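Long-range contacts in probable arylamine n-acetyl transferase (Mycobacterium abscessus, PDB 4GUZ), which probably transfers an acetyl group from acetyl-coenzyme A to arylamine substrates: residues Tyr18-Gly23 with Gly41-Ile46; Phe134-Leu139 with Gln223-Pro227. All blocks are in the same frame, centred on the assembly; numbering follows the deposited sequence.

Contact 1 of 2, residues Tyr18-Gly23 with Gly41-Ile46; sequences YLAFIG and GHVLNI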
ATOM      1  N   TYR A  18      -2.743  16.713  -5.536  1.00 27.20           N
ATOM      2  CA  TYR A  18      -2.229  15.560  -4.801  1.00 25.72           C
ATOM      3  C   TYR A  18      -1.496  16.034  -3.550  1.00 28.74           C
ATOM      4  O   TYR A  18      -1.730  15.482  -2.475  1.00 28.15           O
ATOM      5  CB  TYR A  18      -1.311  14.681  -5.693  1.00 24.75           C
ATOM      6  CG  TYR A  18      -0.550  13.635  -4.894  1.00 23.60           C
ATOM      7  CD1 TYR A  18      -1.086  12.368  -4.679  1.00 24.62           C
ATOM      8  CD2 TYR A  18       0.666  13.943  -4.286  1.00 23.90           C
ATOM      9  CE1 TYR A  18      -0.424  11.429  -3.891  1.00 25.07           C
ATOM     10  CE2 TYR A  18       1.320  13.021  -3.470  1.00 24.88           C
ATOM     11  CZ  TYR A  18       0.786  11.753  -3.306  1.00 28.87           C
ATOM     12  OH  TYR A  18       1.431  10.835  -2.523  1.00 29.69           O
ATOM     13  N   LEU A  19      -0.609  17.043  -3.690  1.00 25.76           N
ATOM     14  CA  LEU A  19       0.203  17.533  -2.570  1.00 25.83           C
ATOM     15  C   LEU A  19      -0.648  18.185  -1.484  1.00 30.19           C
ATOM     16  O   LEU A  19      -0.343  18.019  -0.307  1.00 29.75           O
ATOM     17  CB  LEU A  19       1.310  18.484  -3.043  1.00 26.29           C
ATOM     18  CG  LEU A  19       2.342  17.854  -3.999  1.00 31.10           C
ATOM     19  CD1 LEU A  19       3.265  18.926  -4.609  1.00 30.88           C
ATOM     20  CD2 LEU A  19       3.172  16.780  -3.308  1.00 31.92           C
ATOM     21  N   ALA A  20      -1.727  18.890  -1.869  1.00 27.87           N
ATOM     22  CA  ALA A  20      -2.633  19.509  -0.906  1.00 27.67           C
ATOM     23  C   ALA A  20      -3.377  18.413  -0.124  1.00 30.25           C
ATOM     24  O   ALA A  20      -3.513  18.515   1.095  1.00 29.92           O
ATOM     25  CB  ALA A  20      -3.623  20.422  -1.622  1.00 28.63           C
ATOM     26  N   PHE A  21      -3.800  17.341  -0.831  1.00 26.52           N
ATOM     27  CA  PHE A  21      -4.514  16.199  -0.251  1.00 25.71           C
ATOM     28  C   PHE A  21      -3.678  15.468   0.805  1.00 28.86           C
ATOM     29  O   PHE A  21      -4.219  15.070   1.832  1.00 27.51           O
ATOM     30  CB  PHE A  21      -4.922  15.198  -1.340  1.00 26.94           C
ATOM     31  CG  PHE A  21      -5.908  14.159  -0.849  1.00 28.09           C
ATOM     32  CD1 PHE A  21      -7.278  14.393  -0.911  1.00 30.46           C
ATOM     33  CD2 PHE A  21      -5.466  12.943  -0.330  1.00 28.41           C
ATOM     34  CE1 PHE A  21      -8.188  13.433  -0.459  1.00 30.37           C
ATOM     35  CE2 PHE A  21      -6.379  11.987   0.128  1.00 30.19           C
ATOM     36  CZ  PHE A  21      -7.733  12.239   0.053  1.00 28.46           C
ATOM     37  N   ILE A  22      -2.385  15.255   0.524  1.00 25.34           N
ATOM     38  CA  ILE A  22      -1.488  14.530   1.427  1.00 24.58           C
ATOM     39  C   ILE A  22      -0.865  15.489   2.457  1.00 28.54           C
ATOM     40  O   ILE A  22      -0.058  15.072   3.285  1.00 29.40           O
ATOM     41  CB  ILE A  22      -0.418  13.694   0.656  1.00 26.95           C
ATOM     42  CG1 ILE A  22       0.604  14.578  -0.119  1.00 27.47           C
ATOM     43  CG2 ILE A  22      -1.073  12.648  -0.248  1.00 25.73           C
ATOM     44  CD1 ILE A  22       2.075  14.020  -0.039  1.00 23.74           C
ATOM     45  N   GLY A  23      -1.289  16.750   2.434  1.00 26.23           N
ATOM     46  CA  GLY A  23      -0.822  17.769   3.373  1.00 26.56           C
ATOM     47  C   GLY A  23       0.640  18.116   3.214  1.00 29.63           C
ATOM     48  O   GLY A  23       1.315  18.429   4.201  1.00 29.76           O
ATOM     49  N   GLY A  41       2.872  11.731   4.338  1.00 19.13           N
ATOM     50  CA  GLY A  41       1.589  12.303   3.933  1.00 18.84           C
ATOM     51  C   GLY A  41       0.742  11.335   3.124  1.00 20.34           C
ATOM     52  O   GLY A  41      -0.473  11.262   3.327  1.00 20.34           O
ATOM     53  N   HIS A  42       1.369  10.600   2.198  1.00 15.48           N
ATOM     54  CA  HIS A  42       0.667   9.638   1.326  1.00 15.93           C
ATOM     55  C   HIS A  42       0.064   8.518   2.176  1.00 17.97           C
ATOM     56  O   HIS A  42      -1.148   8.256   2.092  1.00 16.90           O
ATOM     57  CB  HIS A  42       1.601   9.065   0.221  1.00 15.68           C
ATOM     58  CG  HIS A  42       0.962   8.007  -0.637  1.00 17.64           C
ATOM     59  ND1 HIS A  42       0.614   8.257  -1.947  1.00 18.80           N
ATOM     60  CD2 HIS A  42       0.579   6.744  -0.314  1.00 18.20           C
ATOM     61  CE1 HIS A  42       0.022   7.153  -2.377  1.00 18.29           C
ATOM     62  NE2 HIS A  42      -0.021   6.217  -1.425  1.00 18.55           N
ATOM     63  N   VAL A  43       0.902   7.893   3.013  1.00 14.10           N
ATOM     64  CA  VAL A  43       0.502   6.759   3.853  1.00 14.04           C
ATOM     65  C   VAL A  43      -0.627   7.185   4.817  1.00 18.24           C
ATOM     66  O   VAL A  43      -1.617   6.476   4.923  1.00 17.52           O
ATOM     67  CB  VAL A  43       1.717   6.130   4.584  1.00 16.33           C
ATOM     68  CG1 VAL A  43       1.275   5.061   5.570  1.00 17.29           C
ATOM     69  CG2 VAL A  43       2.703   5.546   3.582  1.00 15.97           C
ATOM     70  N   LEU A  44      -0.529   8.379   5.405  1.00 17.27           N
ATOM     71  CA  LEU A  44      -1.544   8.851   6.343  1.00 17.63           C
ATOM     72  C   LEU A  44      -2.887   9.263   5.695  1.00 22.19           C
ATOM     73  O   LEU A  44      -3.930   9.057   6.315  1.00 21.47           O
ATOM     74  CB  LEU A  44      -1.003  10.038   7.156  1.00 17.78           C
ATOM     75  CG  LEU A  44      -0.014   9.688   8.268  1.00 24.16           C
ATOM     76  CD1 LEU A  44       0.581  10.949   8.886  1.00 24.90           C
ATOM     77  CD2 LEU A  44      -0.655   8.789   9.335  1.00 27.06           C
ATOM     78  N   ASN A  45      -2.876   9.805   4.467  1.00 19.44           N
ATOM     79  CA  ASN A  45      -4.105  10.348   3.876  1.00 18.63           C
ATOM     80  C   ASN A  45      -4.722   9.533   2.718  1.00 21.28           C
ATOM     81  O   ASN A  45      -5.948   9.525   2.583  1.00 19.55           O
ATOM     82  CB  ASN A  45      -3.834  11.766   3.397  1.00 18.47           C
ATOM     83  CG  ASN A  45      -3.468  12.691   4.535  1.00 34.58           C
ATOM     84  OD1 ASN A  45      -4.318  13.097   5.326  1.00 31.04           O
ATOM     85  ND2 ASN A  45      -2.197  13.030   4.652  1.00 19.74           N
ATOM     86  N   ILE A  46      -3.912   8.870   1.878  1.00 17.87           N
ATOM     87  CA  ILE A  46      -4.504   8.078   0.781  1.00 15.76           C
ATOM     88  C   ILE A  46      -5.098   6.832   1.405  1.00 18.98           C
ATOM     89  O   ILE A  46      -4.406   6.113   2.118  1.00 18.83           O
ATOM     90  CB  ILE A  46      -3.500   7.750  -0.357  1.00 17.81           C
ATOM     91  CG1 ILE A  46      -2.736   9.019  -0.867  1.00 18.27           C
ATOM     92  CG2 ILE A  46      -4.194   6.987  -1.494  1.00 17.65           C
ATOM     93  CD1 ILE A  46      -3.552  10.032  -1.715  1.00 21.80           C
TER
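The two helix ends meet mainly through apolar side chains. CD1 of Ile-46 touches two residues of the last turn of helix 15-21 and Ile-22 just beyond it: CD2 of Phe-21 at 3.7 Å, CG2 of Ile-22 at 3.9 Å and CE1 of Tyr-18 at 4.1 Å. A beta-branched isoleucine, bulky and apolar, fills the space between the two rings and Ile-22. Leu-71 of helix 63-72 touches Tyr-18, Phe-21 and Ile-46, and so closes the cluster.

Backbone packing is closest at Gly-41, whose CA lies 4.6 Å from the CA of Ile-22. The carbonyl O of Ile-22 sits 3.3 Å from Gly-41 CA in a CA-H...O contact, and a CB on residue 41 would clash with that oxygen, so glycine is what lets the two segments approach this closely.

One polar bond joins the segments: Tyr-18 OH and His-42 ND1 are hydrogen-bonded at 2.8 Å, with each polar atom near the plane of the other's ring. The imidazole is used at both nitrogens, because NE2 is bonded to His-82 of helix 79-92. Asn-45 points toward helix 15-21 but turns its amide back on its own helix, where ND2 donates to Gly-41 O at 2.8 Å; the Phe-21 ring edge lies against its backbone, with CE2 3.5 Å from Asn-45 O.

Helix 15-21 stops in a Schellman motif, in which Gly-23 takes the positive phi that glycine tolerates best. The whole is typical of a helix C-terminus, closed by such a motif, packed on a neighbouring helix at a glycine, here within the N-terminal helical bundle of the arylamine N-acetyltransferase fold.

Contact 2 of 2, residues Phe134-Leu139 with Gln223-Pro227; sequences FGTSPL and QQISP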
ATOM      1  N   PHE A 134       0.966  -0.680   1.245  1.00 16.25           N
ATOM      2  CA  PHE A 134       0.715  -1.942   1.938  1.00 16.16           C
ATOM      3  C   PHE A 134      -0.529  -1.863   2.858  1.00 20.19           C
ATOM      4  O   PHE A 134      -1.068  -2.903   3.224  1.00 22.80           O
ATOM      5  CB  PHE A 134       1.973  -2.363   2.730  1.00 17.98           C
ATOM      6  CG  PHE A 134       1.904  -3.727   3.394  1.00 18.27           C
ATOM      7  CD1 PHE A 134       2.136  -4.886   2.665  1.00 19.00           C
ATOM      8  CD2 PHE A 134       1.615  -3.844   4.753  1.00 18.79           C
ATOM      9  CE1 PHE A 134       2.072  -6.143   3.280  1.00 19.23           C
ATOM     10  CE2 PHE A 134       1.543  -5.105   5.366  1.00 20.20           C
ATOM     11  CZ  PHE A 134       1.773  -6.243   4.626  1.00 18.41           C
ATOM     12  N   GLY A 135      -1.009  -0.666   3.170  1.00 15.70           N
ATOM     13  CA  GLY A 135      -2.150  -0.502   4.074  1.00 16.17           C
ATOM     14  C   GLY A 135      -1.574  -0.130   5.425  1.00 20.04           C
ATOM     15  O   GLY A 135      -1.555   1.049   5.769  1.00 20.74           O
ATOM     16  N   THR A 136      -0.935  -1.111   6.118  1.00 15.63           N
ATOM     17  CA  THR A 136      -0.224  -0.838   7.391  1.00 15.30           C
ATOM     18  C   THR A 136       1.221  -0.562   7.031  1.00 18.31           C
ATOM     19  O   THR A 136       2.165  -1.145   7.570  1.00 19.34           O
ATOM     20  CB  THR A 136      -0.403  -1.976   8.404  1.00 19.52           C
ATOM     21  OG1 THR A 136      -0.061  -3.220   7.781  1.00 17.38           O
ATOM     22  CG2 THR A 136      -1.820  -2.029   8.979  1.00 18.21           C
ATOM     23  N   SER A 137       1.380   0.354   6.101  1.00 15.97           N
ATOM     24  CA  SER A 137       2.629   0.731   5.499  1.00 14.30           C
ATOM     25  C   SER A 137       3.582   1.473   6.430  1.00 18.30           C
ATOM     26  O   SER A 137       3.149   2.250   7.285  1.00 15.68           O
ATOM     27  CB  SER A 137       2.345   1.652   4.308  1.00 18.54           C
ATOM     28  OG  SER A 137       2.326   0.917   3.099  1.00 27.50           O
ATOM     29  N   PRO A 138       4.905   1.323   6.194  1.00 16.39           N
ATOM     30  CA  PRO A 138       5.864   2.167   6.894  1.00 16.46           C
ATOM     31  C   PRO A 138       5.547   3.624   6.591  1.00 19.23           C
ATOM     32  O   PRO A 138       5.100   3.948   5.477  1.00 15.36           O
ATOM     33  CB  PRO A 138       7.201   1.746   6.275  1.00 17.76           C
ATOM     34  CG  PRO A 138       6.976   0.350   5.820  1.00 21.07           C
ATOM     35  CD  PRO A 138       5.604   0.437   5.239  1.00 17.23           C
ATOM     36  N   LEU A 139       5.692   4.494   7.606  1.00 17.67           N
ATOM     37  CA  LEU A 139       5.370   5.911   7.448  1.00 17.63           C
ATOM     38  C   LEU A 139       6.549   6.660   6.883  1.00 22.24           C
ATOM     39  O   LEU A 139       6.423   7.837   6.577  1.00 21.68           O
ATOM     40  CB  LEU A 139       4.929   6.537   8.777  1.00 17.55           C
ATOM     41  CG  LEU A 139       3.662   5.956   9.425  1.00 21.30           C
ATOM     42  CD1 LEU A 139       3.524   6.437  10.833  1.00 22.16           C
ATOM     43  CD2 LEU A 139       2.414   6.353   8.674  1.00 24.21           C
ATOM     44  N   GLN A 223      -7.786  -0.841   5.233  1.00 15.41           N
ATOM     45  CA  GLN A 223      -6.735  -0.599   6.226  1.00 14.18           C
ATOM     46  C   GLN A 223      -6.479   0.873   6.441  1.00 18.03           C
ATOM     47  O   GLN A 223      -6.705   1.677   5.542  1.00 17.72           O
ATOM     48  CB  GLN A 223      -5.427  -1.290   5.788  1.00 15.47           C
ATOM     49  CG  GLN A 223      -5.537  -2.809   5.503  1.00 15.32           C
ATOM     50  CD  GLN A 223      -4.182  -3.374   5.202  1.00 23.66           C
ATOM     51  OE1 GLN A 223      -3.318  -3.422   6.069  1.00 17.09           O
ATOM     52  NE2 GLN A 223      -3.939  -3.769   3.945  1.00 15.96           N
ATOM     53  N   GLN A 224      -5.987   1.221   7.645  1.00 16.48           N
ATOM     54  CA  GLN A 224      -5.611   2.592   7.988  1.00 16.14           C
ATOM     55  C   GLN A 224      -4.528   2.534   9.043  1.00 19.61           C
ATOM     56  O   GLN A 224      -4.643   1.752   9.977  1.00 19.86           O
ATOM     57  CB  GLN A 224      -6.842   3.414   8.475  1.00 17.09           C
ATOM     58  CG  GLN A 224      -6.513   4.868   8.893  1.00 17.59           C
ATOM     59  CD  GLN A 224      -7.695   5.474   9.618  1.00 31.02           C
ATOM     60  OE1 GLN A 224      -8.681   5.932   9.007  1.00 26.48           O
ATOM     61  NE2 GLN A 224      -7.661   5.413  10.940  1.00 19.04           N
ATOM     62  N   ILE A 225      -3.457   3.341   8.891  1.00 15.37           N
ATOM     63  CA  ILE A 225      -2.383   3.361   9.885  1.00 14.30           C
ATOM     64  C   ILE A 225      -2.122   4.818  10.302  1.00 18.80           C
ATOM     65  O   ILE A 225      -2.338   5.757   9.527  1.00 16.55           O
ATOM     66  CB  ILE A 225      -1.102   2.606   9.400  1.00 16.00           C
ATOM     67  CG1 ILE A 225      -0.108   2.318  10.562  1.00 16.07           C
ATOM     68  CG2 ILE A 225      -0.451   3.290   8.190  1.00 18.66           C
ATOM     69  CD1 ILE A 225       1.030   1.257  10.310  1.00 20.61           C
ATOM     70  N   SER A 226      -1.742   4.977  11.569  1.00 16.30           N
ATOM     71  CA  SER A 226      -1.409   6.232  12.218  1.00 15.95           C
ATOM     72  C   SER A 226      -0.078   6.034  12.943  1.00 18.81           C
ATOM     73  O   SER A 226       0.327   4.881  13.133  1.00 17.10           O
ATOM     74  CB  SER A 226      -2.515   6.603  13.216  1.00 20.97           C
ATOM     75  OG  SER A 226      -3.779   6.767  12.590  1.00 30.88           O
ATOM     76  N   PRO A 227       0.579   7.093  13.485  1.00 17.16           N
ATOM     77  CA  PRO A 227       1.827   6.861  14.238  1.00 16.18           C
ATOM     78  C   PRO A 227       1.661   5.941  15.469  1.00 20.72           C
ATOM     79  O   PRO A 227       2.601   5.215  15.812  1.00 18.81           O
ATOM     80  CB  PRO A 227       2.238   8.277  14.663  1.00 18.08           C
ATOM     81  CG  PRO A 227       1.640   9.170  13.618  1.00 21.23           C
ATOM     82  CD  PRO A 227       0.284   8.540  13.380  1.00 18.38           C
TER
HETATM   83  O   HOH W   1      -3.583   2.941   5.045  1.00 21.70           O
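This is a buried loop-on-strand contact in the arylamine N-acetyltransferase fold: the irregular segment 134-139, between strands 126-130 and 142-143 of one antiparallel sheet, lies against strand 221-226 of the other. The loop follows Asp-131, which with Cys-79 and His-116 forms a probable Cys-His-Asp catalytic triad of the kind known in this family, and the ring of Phe-134 packs edge-to-face with His-116.

Ile-225 is the main apolar side chain the strand presents to the loop. It points toward the loop, bringing CG2 within 3.5 Å of Gly-135 O and CD1 within 3.8 Å of both Thr-136 C and Ser-137 O; being long and branched, it fills the hollow beneath the curved backbone. Further along, Leu-139 also points across, its CD2 4.2 Å from Ile-225 CG2 and its CD1 3.8 Å from Pro-227 CA.

The loop holds its own shape. Thr-136 is the centre of an inverse gamma turn, and Ser-137 OG accepts a bond from Phe-134 N at 2.8 Å while also bonding Asp-131 O, so a small hydroxyl ties the turn to the triad residue. Gly-135 has backbone angles that favour glycine, and a CB there would run into the amide of Gln-223.

Gln-223 suits its place because its long side chain can carry an amide across to the carbonyl of Phe-134. A water bonded to Gly-135 O at 2.9 Å also makes a weak bond to Gln-223 O at 3.4 Å, and the direct link is weak too: Gln-223 NE2 donates to Phe-134 O at 3.1 Å.

Both contacts are largely buried, but contact 2 lies nearer the middle of the chain, its centre about 8 Å from the centre of the chain, against about 13 Å for the centre of contact 1. Contact 1 joins two helix ends, contact 2 a loop and a strand. Helix 32-45 connects them: while Gly-41 and His-42 serve contact 1, Val-43 points away from that interface and packs on contact 2, its CG1 3.6 Å from both Leu-139 CD2 and Ile-225 CG2. The chemistry differs accordingly. Contact 1 combines aromatic and aliphatic packing with a side-chain hydrogen bond, whereas contact 2 pairs aliphatic packing with a weak direct amide-to-carbonyl bond and a water between two backbone carbonyls.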